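Long-range contacts in predicted acetamidase/formamidase (Thermoanaerobacter tengcongensis, PDB 3TKK), which probably hydrolyses carbon-nitrogen bonds in linear amides other than peptides, and binds zinc and calcium ions: residues 25-30 and 67-72; 29-34 and 206-211. All blocks are in the same frame, centred on the assembly; numbering follows the deposited sequence.

Interaction 1 of 2, residues 25-30 and 67-72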
ATOM      1  N   SER A  25      31.903  16.934   9.500  1.00 25.79           N
ATOM      2  CA  SER A  25      31.603  17.738   8.313  1.00 26.37           C
ATOM      3  C   SER A  25      32.157  17.091   7.055  1.00 26.24           C
ATOM      4  O   SER A  25      33.326  16.693   7.024  1.00 27.70           O
ATOM      5  CB  SER A  25      32.248  19.163   8.413  1.00 28.92           C
ATOM      6  OG  SER A  25      31.504  19.931   9.275  1.00 33.33           O
ATOM      7  N   VAL A  26      31.321  17.026   6.015  1.00 26.32           N
ATOM      8  CA  VAL A  26      31.696  16.478   4.748  1.00 26.25           C
ATOM      9  C   VAL A  26      31.180  17.496   3.690  1.00 27.43           C
ATOM     10  O   VAL A  26      30.467  18.497   4.037  1.00 26.49           O
ATOM     11  CB  VAL A  26      31.045  15.084   4.523  1.00 26.52           C
ATOM     12  CG1 VAL A  26      31.388  14.098   5.679  1.00 25.22           C
ATOM     13  CG2 VAL A  26      29.486  15.219   4.381  1.00 24.50           C
ATOM     14  N   LYS A  27      31.541  17.230   2.430  1.00 27.28           N
ATOM     15  CA  LYS A  27      31.103  18.087   1.319  1.00 28.38           C
ATOM     16  C   LYS A  27      30.212  17.332   0.366  1.00 27.85           C
ATOM     17  O   LYS A  27      30.179  16.050   0.329  1.00 28.97           O
ATOM     18  CB  LYS A  27      32.324  18.635   0.488  1.00 29.38           C
ATOM     19  CG  LYS A  27      33.455  19.245   1.322  1.00 32.71           C
ATOM     20  CD  LYS A  27      34.703  19.623   0.388  1.00 36.37           C
ATOM     21  CE  LYS A  27      35.935  20.010   1.199  1.00 39.66           C
ATOM     22  NZ  LYS A  27      35.525  21.262   1.820  1.00 41.06           N
ATOM     23  N   SER A  28      29.582  18.096  -0.513  1.00 27.95           N
ATOM     24  CA  SER A  28      28.624  17.470  -1.469  1.00 27.60           C
ATOM     25  C   SER A  28      29.438  16.543  -2.339  1.00 29.17           C
ATOM     26  O   SER A  28      30.493  16.947  -2.886  1.00 29.62           O
ATOM     27  CB  SER A  28      27.992  18.567  -2.359  1.00 30.19           C
ATOM     28  OG  SER A  28      27.145  17.923  -3.307  1.00 30.91           O
ATOM     29  N   GLY A  29      29.001  15.307  -2.453  1.00 29.30           N
ATOM     30  CA  GLY A  29      29.676  14.323  -3.296  1.00 28.54           C
ATOM     31  C   GLY A  29      30.461  13.314  -2.479  1.00 28.52           C
ATOM     32  O   GLY A  29      31.014  12.339  -3.030  1.00 28.95           O
ATOM     33  N   ASP A  30      30.617  13.576  -1.178  1.00 27.53           N
ATOM     34  CA  ASP A  30      31.534  12.715  -0.352  1.00 27.55           C
ATOM     35  C   ASP A  30      30.714  11.460   0.015  1.00 27.02           C
ATOM     36  O   ASP A  30      29.441  11.529   0.091  1.00 25.57           O
ATOM     37  CB  ASP A  30      31.896  13.390   0.996  1.00 27.17           C
ATOM     38  CG  ASP A  30      33.027  14.376   0.869  1.00 28.32           C
ATOM     39  OD1 ASP A  30      33.709  14.355  -0.107  1.00 29.44           O
ATOM     40  OD2 ASP A  30      33.181  15.216   1.781  1.00 31.48           O
ATOM     41  N   PHE A  67      27.209  17.045   9.091  1.00 23.20           N
ATOM     42  CA  PHE A  67      27.040  18.382   8.522  1.00 23.85           C
ATOM     43  C   PHE A  67      27.550  18.302   7.117  1.00 24.08           C
ATOM     44  O   PHE A  67      28.690  17.823   6.895  1.00 26.73           O
ATOM     45  CB  PHE A  67      27.857  19.367   9.361  1.00 24.67           C
ATOM     46  CG  PHE A  67      27.708  20.747   8.984  1.00 25.41           C
ATOM     47  CD1 PHE A  67      26.877  21.628   9.744  1.00 25.87           C
ATOM     48  CD2 PHE A  67      28.349  21.230   7.860  1.00 26.06           C
ATOM     49  CE1 PHE A  67      26.764  22.968   9.413  1.00 28.80           C
ATOM     50  CE2 PHE A  67      28.231  22.592   7.471  1.00 27.74           C
ATOM     51  CZ  PHE A  67      27.476  23.492   8.272  1.00 30.05           C
ATOM     52  N   VAL A  68      26.708  18.733   6.159  1.00 25.11           N
ATOM     53  CA  VAL A  68      27.053  18.636   4.783  1.00 24.45           C
ATOM     54  C   VAL A  68      27.285  20.050   4.307  1.00 26.60           C
ATOM     55  O   VAL A  68      26.373  20.814   4.237  1.00 26.60           O
ATOM     56  CB  VAL A  68      25.910  17.962   3.942  1.00 26.37           C
ATOM     57  CG1 VAL A  68      26.264  18.027   2.445  1.00 25.10           C
ATOM     58  CG2 VAL A  68      25.740  16.464   4.464  1.00 22.87           C
ATOM     59  N   GLU A  69      28.522  20.387   3.994  1.00 26.39           N
ATOM     60  CA  GLU A  69      28.852  21.746   3.530  1.00 28.83           C
ATOM     61  C   GLU A  69      28.047  22.181   2.317  1.00 30.45           C
ATOM     62  O   GLU A  69      28.042  21.458   1.369  1.00 31.38           O
ATOM     63  CB  GLU A  69      30.365  21.883   3.227  1.00 28.91           C
ATOM     64  CG  GLU A  69      31.089  22.120   4.567  1.00 32.64           C
ATOM     65  CD  GLU A  69      32.610  22.195   4.505  1.00 35.84           C
ATOM     66  OE1 GLU A  69      33.231  22.240   3.423  1.00 36.13           O
ATOM     67  OE2 GLU A  69      33.178  22.193   5.609  1.00 37.68           O
ATOM     68  N   GLY A  70      27.485  23.407   2.352  1.00 29.00           N
ATOM     69  CA  GLY A  70      26.812  24.008   1.164  1.00 29.28           C
ATOM     70  C   GLY A  70      25.308  23.829   1.314  1.00 30.28           C
ATOM     71  O   GLY A  70      24.505  24.470   0.590  1.00 33.51           O
ATOM     72  N   ALA A  71      24.886  22.944   2.208  1.00 27.12           N
ATOM     73  CA  ALA A  71      23.478  22.710   2.266  1.00 27.36           C
ATOM     74  C   ALA A  71      22.942  23.849   3.021  1.00 28.15           C
ATOM     75  O   ALA A  71      23.422  24.098   4.127  1.00 26.97           O
ATOM     76  CB  ALA A  71      23.159  21.291   3.062  1.00 26.90           C
ATOM     77  N   LYS A  72      21.934  24.541   2.466  1.00 29.68           N
ATOM     78  CA  LYS A  72      21.298  25.609   3.163  1.00 33.19           C
ATOM     79  C   LYS A  72      19.797  25.424   3.307  1.00 33.08           C
ATOM     80  O   LYS A  72      19.174  24.669   2.554  1.00 29.11           O
ATOM     81  CB  LYS A  72      21.601  26.937   2.436  1.00 39.12           C
ATOM     82  CG  LYS A  72      23.102  27.353   2.691  1.00 41.87           C
ATOM     83  CD  LYS A  72      23.443  28.740   2.273  1.00 49.12           C
ATOM     84  CE  LYS A  72      24.993  28.883   2.141  1.00 52.15           C
ATOM     85  NZ  LYS A  72      25.870  29.036   3.393  1.00 53.20           N
TER
HETATM   86  O   HOH W   1      29.766  20.939  -0.470  1.00  4.21           O

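Interaction 2 of 2, residues 29-34 and 206-211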
ATOM      1  N   GLY A  29      29.001  15.307  -2.453  1.00 29.30           N
ATOM      2  CA  GLY A  29      29.676  14.323  -3.296  1.00 28.54           C
ATOM      3  C   GLY A  29      30.461  13.314  -2.479  1.00 28.52           C
ATOM      4  O   GLY A  29      31.014  12.339  -3.030  1.00 28.95           O
ATOM      5  N   ASP A  30      30.617  13.576  -1.178  1.00 27.53           N
ATOM      6  CA  ASP A  30      31.534  12.715  -0.352  1.00 27.55           C
ATOM      7  C   ASP A  30      30.714  11.460   0.015  1.00 27.02           C
ATOM      8  O   ASP A  30      29.441  11.529   0.091  1.00 25.57           O
ATOM      9  CB  ASP A  30      31.896  13.390   0.996  1.00 27.17           C
ATOM     10  CG  ASP A  30      33.027  14.376   0.869  1.00 28.32           C
ATOM     11  OD1 ASP A  30      33.709  14.355  -0.107  1.00 29.44           O
ATOM     12  OD2 ASP A  30      33.181  15.216   1.781  1.00 31.48           O
ATOM     13  N   GLU A  31      31.425  10.376   0.331  1.00 26.84           N
ATOM     14  CA  GLU A  31      30.788   9.157   0.727  1.00 28.02           C
ATOM     15  C   GLU A  31      31.031   8.945   2.228  1.00 27.40           C
ATOM     16  O   GLU A  31      32.054   9.346   2.701  1.00 26.56           O
ATOM     17  CB  GLU A  31      31.473   8.005  -0.015  1.00 31.91           C
ATOM     18  CG  GLU A  31      30.860   7.702  -1.376  1.00 34.24           C
ATOM     19  CD  GLU A  31      31.383   6.402  -2.005  1.00 35.78           C
ATOM     20  OE1 GLU A  31      32.515   5.944  -1.774  1.00 39.65           O
ATOM     21  OE2 GLU A  31      30.635   5.814  -2.744  1.00 36.94           O
ATOM     22  N   LEU A  32      30.142   8.244   2.915  1.00 26.42           N
ATOM     23  CA  LEU A  32      30.378   7.748   4.255  1.00 25.98           C
ATOM     24  C   LEU A  32      29.949   6.294   4.431  1.00 24.85           C
ATOM     25  O   LEU A  32      28.855   5.988   4.009  1.00 23.36           O
ATOM     26  CB  LEU A  32      29.509   8.544   5.260  1.00 23.27           C
ATOM     27  CG  LEU A  32      29.963   9.984   5.408  1.00 28.93           C
ATOM     28  CD1 LEU A  32      28.981  11.004   4.690  1.00 26.48           C
ATOM     29  CD2 LEU A  32      30.038  10.316   6.916  1.00 29.67           C
ATOM     30  N   GLU A  33      30.699   5.502   5.204  1.00 24.50           N
ATOM     31  CA  GLU A  33      30.210   4.232   5.757  1.00 27.27           C
ATOM     32  C   GLU A  33      29.830   4.495   7.161  1.00 27.95           C
ATOM     33  O   GLU A  33      30.707   4.922   8.013  1.00 27.34           O
ATOM     34  CB  GLU A  33      31.302   3.122   5.808  1.00 32.53           C
ATOM     35  CG  GLU A  33      32.004   2.941   4.520  1.00 41.56           C
ATOM     36  CD  GLU A  33      32.879   1.607   4.463  1.00 50.75           C
ATOM     37  OE1 GLU A  33      32.524   0.615   5.185  1.00 53.12           O
ATOM     38  OE2 GLU A  33      33.884   1.536   3.676  1.00 55.15           O
ATOM     39  N   VAL A  34      28.541   4.332   7.401  1.00 22.60           N
ATOM     40  CA  VAL A  34      27.945   4.768   8.613  1.00 22.17           C
ATOM     41  C   VAL A  34      27.554   3.522   9.447  1.00 25.08           C
ATOM     42  O   VAL A  34      26.719   2.737   9.009  1.00 24.05           O
ATOM     43  CB  VAL A  34      26.740   5.598   8.329  1.00 21.35           C
ATOM     44  CG1 VAL A  34      26.055   6.143   9.667  1.00 20.56           C
ATOM     45  CG2 VAL A  34      27.078   6.907   7.482  1.00 22.18           C
ATOM     46  N   LEU A 206      26.792   2.078   3.436  1.00 23.09           N
ATOM     47  CA  LEU A 206      27.536   2.945   2.500  1.00 23.57           C
ATOM     48  C   LEU A 206      26.639   3.924   1.775  1.00 24.76           C
ATOM     49  O   LEU A 206      25.760   3.498   0.957  1.00 24.31           O
ATOM     50  CB  LEU A 206      28.401   2.127   1.495  1.00 26.06           C
ATOM     51  CG  LEU A 206      29.272   2.932   0.505  1.00 25.95           C
ATOM     52  CD1 LEU A 206      30.352   3.759   1.185  1.00 26.26           C
ATOM     53  CD2 LEU A 206      30.088   1.969  -0.566  1.00 27.62           C
ATOM     54  N   LEU A 207      26.780   5.232   2.066  1.00 22.74           N
ATOM     55  CA  LEU A 207      25.942   6.226   1.387  1.00 22.36           C
ATOM     56  C   LEU A 207      26.776   7.380   0.809  1.00 25.61           C
ATOM     57  O   LEU A 207      27.982   7.598   1.133  1.00 23.80           O
ATOM     58  CB  LEU A 207      24.889   6.797   2.256  1.00 21.27           C
ATOM     59  CG  LEU A 207      25.361   7.414   3.573  1.00 21.28           C
ATOM     60  CD1 LEU A 207      25.938   8.754   3.274  1.00 22.40           C
ATOM     61  CD2 LEU A 207      24.188   7.451   4.641  1.00 20.05           C
ATOM     62  N   GLU A 208      26.119   8.154  -0.029  1.00 24.31           N
ATOM     63  CA  GLU A 208      26.789   9.319  -0.592  1.00 27.30           C
ATOM     64  C   GLU A 208      25.831  10.478  -0.422  1.00 23.32           C
ATOM     65  O   GLU A 208      24.626  10.250  -0.423  1.00 24.23           O
ATOM     66  CB  GLU A 208      27.105   9.095  -2.068  1.00 27.93           C
ATOM     67  CG  GLU A 208      27.463  10.405  -2.702  1.00 37.42           C
ATOM     68  CD  GLU A 208      27.821  10.313  -4.188  1.00 43.38           C
ATOM     69  OE1 GLU A 208      28.224   9.197  -4.613  1.00 48.86           O
ATOM     70  OE2 GLU A 208      27.690  11.350  -4.910  1.00 44.84           O
ATOM     71  N   VAL A 209      26.325  11.690  -0.204  1.00 23.68           N
ATOM     72  CA  VAL A 209      25.464  12.822  -0.034  1.00 23.33           C
ATOM     73  C   VAL A 209      25.673  13.811  -1.176  1.00 24.37           C
ATOM     74  O   VAL A 209      26.792  14.010  -1.593  1.00 26.98           O
ATOM     75  CB  VAL A 209      25.662  13.561   1.302  1.00 22.96           C
ATOM     76  CG1 VAL A 209      25.108  12.779   2.506  1.00 21.94           C
ATOM     77  CG2 VAL A 209      27.220  13.912   1.535  1.00 23.83           C
ATOM     78  N   GLU A 210      24.589  14.476  -1.620  1.00 24.28           N
ATOM     79  CA  GLU A 210      24.686  15.632  -2.566  1.00 26.75           C
ATOM     80  C   GLU A 210      23.716  16.748  -2.191  1.00 25.35           C
ATOM     81  O   GLU A 210      22.570  16.480  -1.938  1.00 24.35           O
ATOM     82  CB  GLU A 210      24.292  15.223  -3.946  1.00 27.98           C
ATOM     83  CG  GLU A 210      25.341  14.379  -4.594  1.00 38.82           C
ATOM     84  CD  GLU A 210      25.048  14.161  -6.068  1.00 45.97           C
ATOM     85  OE1 GLU A 210      24.157  14.866  -6.694  1.00 47.32           O
ATOM     86  OE2 GLU A 210      25.740  13.287  -6.597  1.00 50.50           O
ATOM     87  N   VAL A 211      24.178  17.975  -2.258  1.00 25.99           N
ATOM     88  CA  VAL A 211      23.298  19.112  -2.047  1.00 28.44           C
ATOM     89  C   VAL A 211      22.649  19.449  -3.419  1.00 31.12           C
ATOM     90  O   VAL A 211      23.347  19.590  -4.420  1.00 29.94           O
ATOM     91  CB  VAL A 211      24.122  20.266  -1.480  1.00 29.45           C
ATOM     92  CG1 VAL A 211      23.264  21.499  -1.343  1.00 31.54           C
ATOM     93  CG2 VAL A 211      24.678  19.811  -0.146  1.00 27.03           C
TER

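Interaction 1 of 2, residues 25-30 and 67-72
Ser25 and Val26 run parallel to Phe67 and Val68 as neighbouring strands of a mixed sheet. The axes of strands 25-27 and 67-69 diverge by 37° and come within 4.6 Å. Val26 supplies both strand bonds. Its N donates to Phe67 O at 2.9 Å, and its O accepts from Glu69 N at 2.7 Å, nearly straight at 174°. Type II turns follow on both sides, from Lys27 to Asp30 and from Val68 to Ala71. A water joins the two backbones there, accepting from Ser28 N and donating to Glu69 O.

On one face, Lys27 and Glu69 lie side by side and point the same way. The lysine chain bends at its last torsion (chi4 -67°), and NZ forms a salt bridge with Glu69 OE1 at 3.0 Å, on the syn side of the carboxylate. An alanine in place of Glu69 would probably leave the Lys27 ammonium without this mate and its chain freer to turn. Further along this face, Ser25 OG lies 3.7 Å from Phe67 CB. On the other face, Val26 CG2 meets Val68 CG2 at 3.9 Å.

That valine face packs on a second sheet, against its strand 203-212, where Val26 meets Val209 and Val68 meets Val211. Tyr5 of strand 4-7 also touches Val26. Phe67 reaches Pro22 and Leu179 in adjoining loops.

Interaction 2 of 2, residues 29-34 and 206-211
Leu32 and Leu207 lie side by side and point the same way, with their CD1 methyls 4.0 Å apart. They form an antiparallel hydrogen-bonded pair: Leu32 N donates to Leu207 O, and Leu207 N to Leu32 O, both at 2.9 Å. Leu207 CG sits between its own backbone N and carbonyl carbon (chi1 55°). From there the side chain forks: CD1 goes to Leu32, while CD2 meets Val34 CG2 at 4.1 Å, where the two side chains cross at a slant.

The other face carries Glu31, Glu33, Leu206 and Glu208. Glu31 and Glu208 form a non-hydrogen-bonded pair, and their side chains cross with the carboxylate planes 72° apart. Glu31 CG comes 4.1 Å from Glu208 CB. Their acids are 4.6 Å apart, Glu31 OE2 to Glu208 OE1. Lys82 makes a salt bridge to each of these oxygens, which probably offsets the repulsion. Glu33 and Leu206 also cross, and Leu206 CD1 rests 3.8 Å from Glu33 CG. The acid end of Glu33 pairs with Lys204.

At the turn end of the contact, Gly29 N donates to Val209 O at 2.7 Å. Val209 N returns a bond to Asp30 O, and Val209 CG2 packs against the same oxygen.

In its own nine-stranded sheet, strand 31-36 lies between strands 4-7 and 203-212, and Glu31 and Glu33 bond through their backbones to Tyr5. The leucine-valine face packs on the second sheet: Leu32 touches Ile66 and Val34 touches Thr63, both in strand 62-69, and Leu182 of strand 180-186 meets Val34 and Leu207.

The two interactions share Gly29 and Asp30, and their centres lie 9 Å apart. Interaction 1 joins parallel strands of one sheet; interaction 2 joins antiparallel strands of the other. The chain crosses from one sheet to the other at 28-30. There Ser28 OG probably bonds to Val211 N. Each contact has a buried aliphatic face, and these faces meet between the sheets. Interaction 1 lies nearer the surface, with Ser25 and Lys27 exposed; interaction 2 has more buried residues and no fully exposed one. Interaction 1 balances its acid directly across the contact. Interaction 2 brings like charges together, and a lysine outside its segments, bridged to both acids, probably offsets them. Neither is touched by the other subunit.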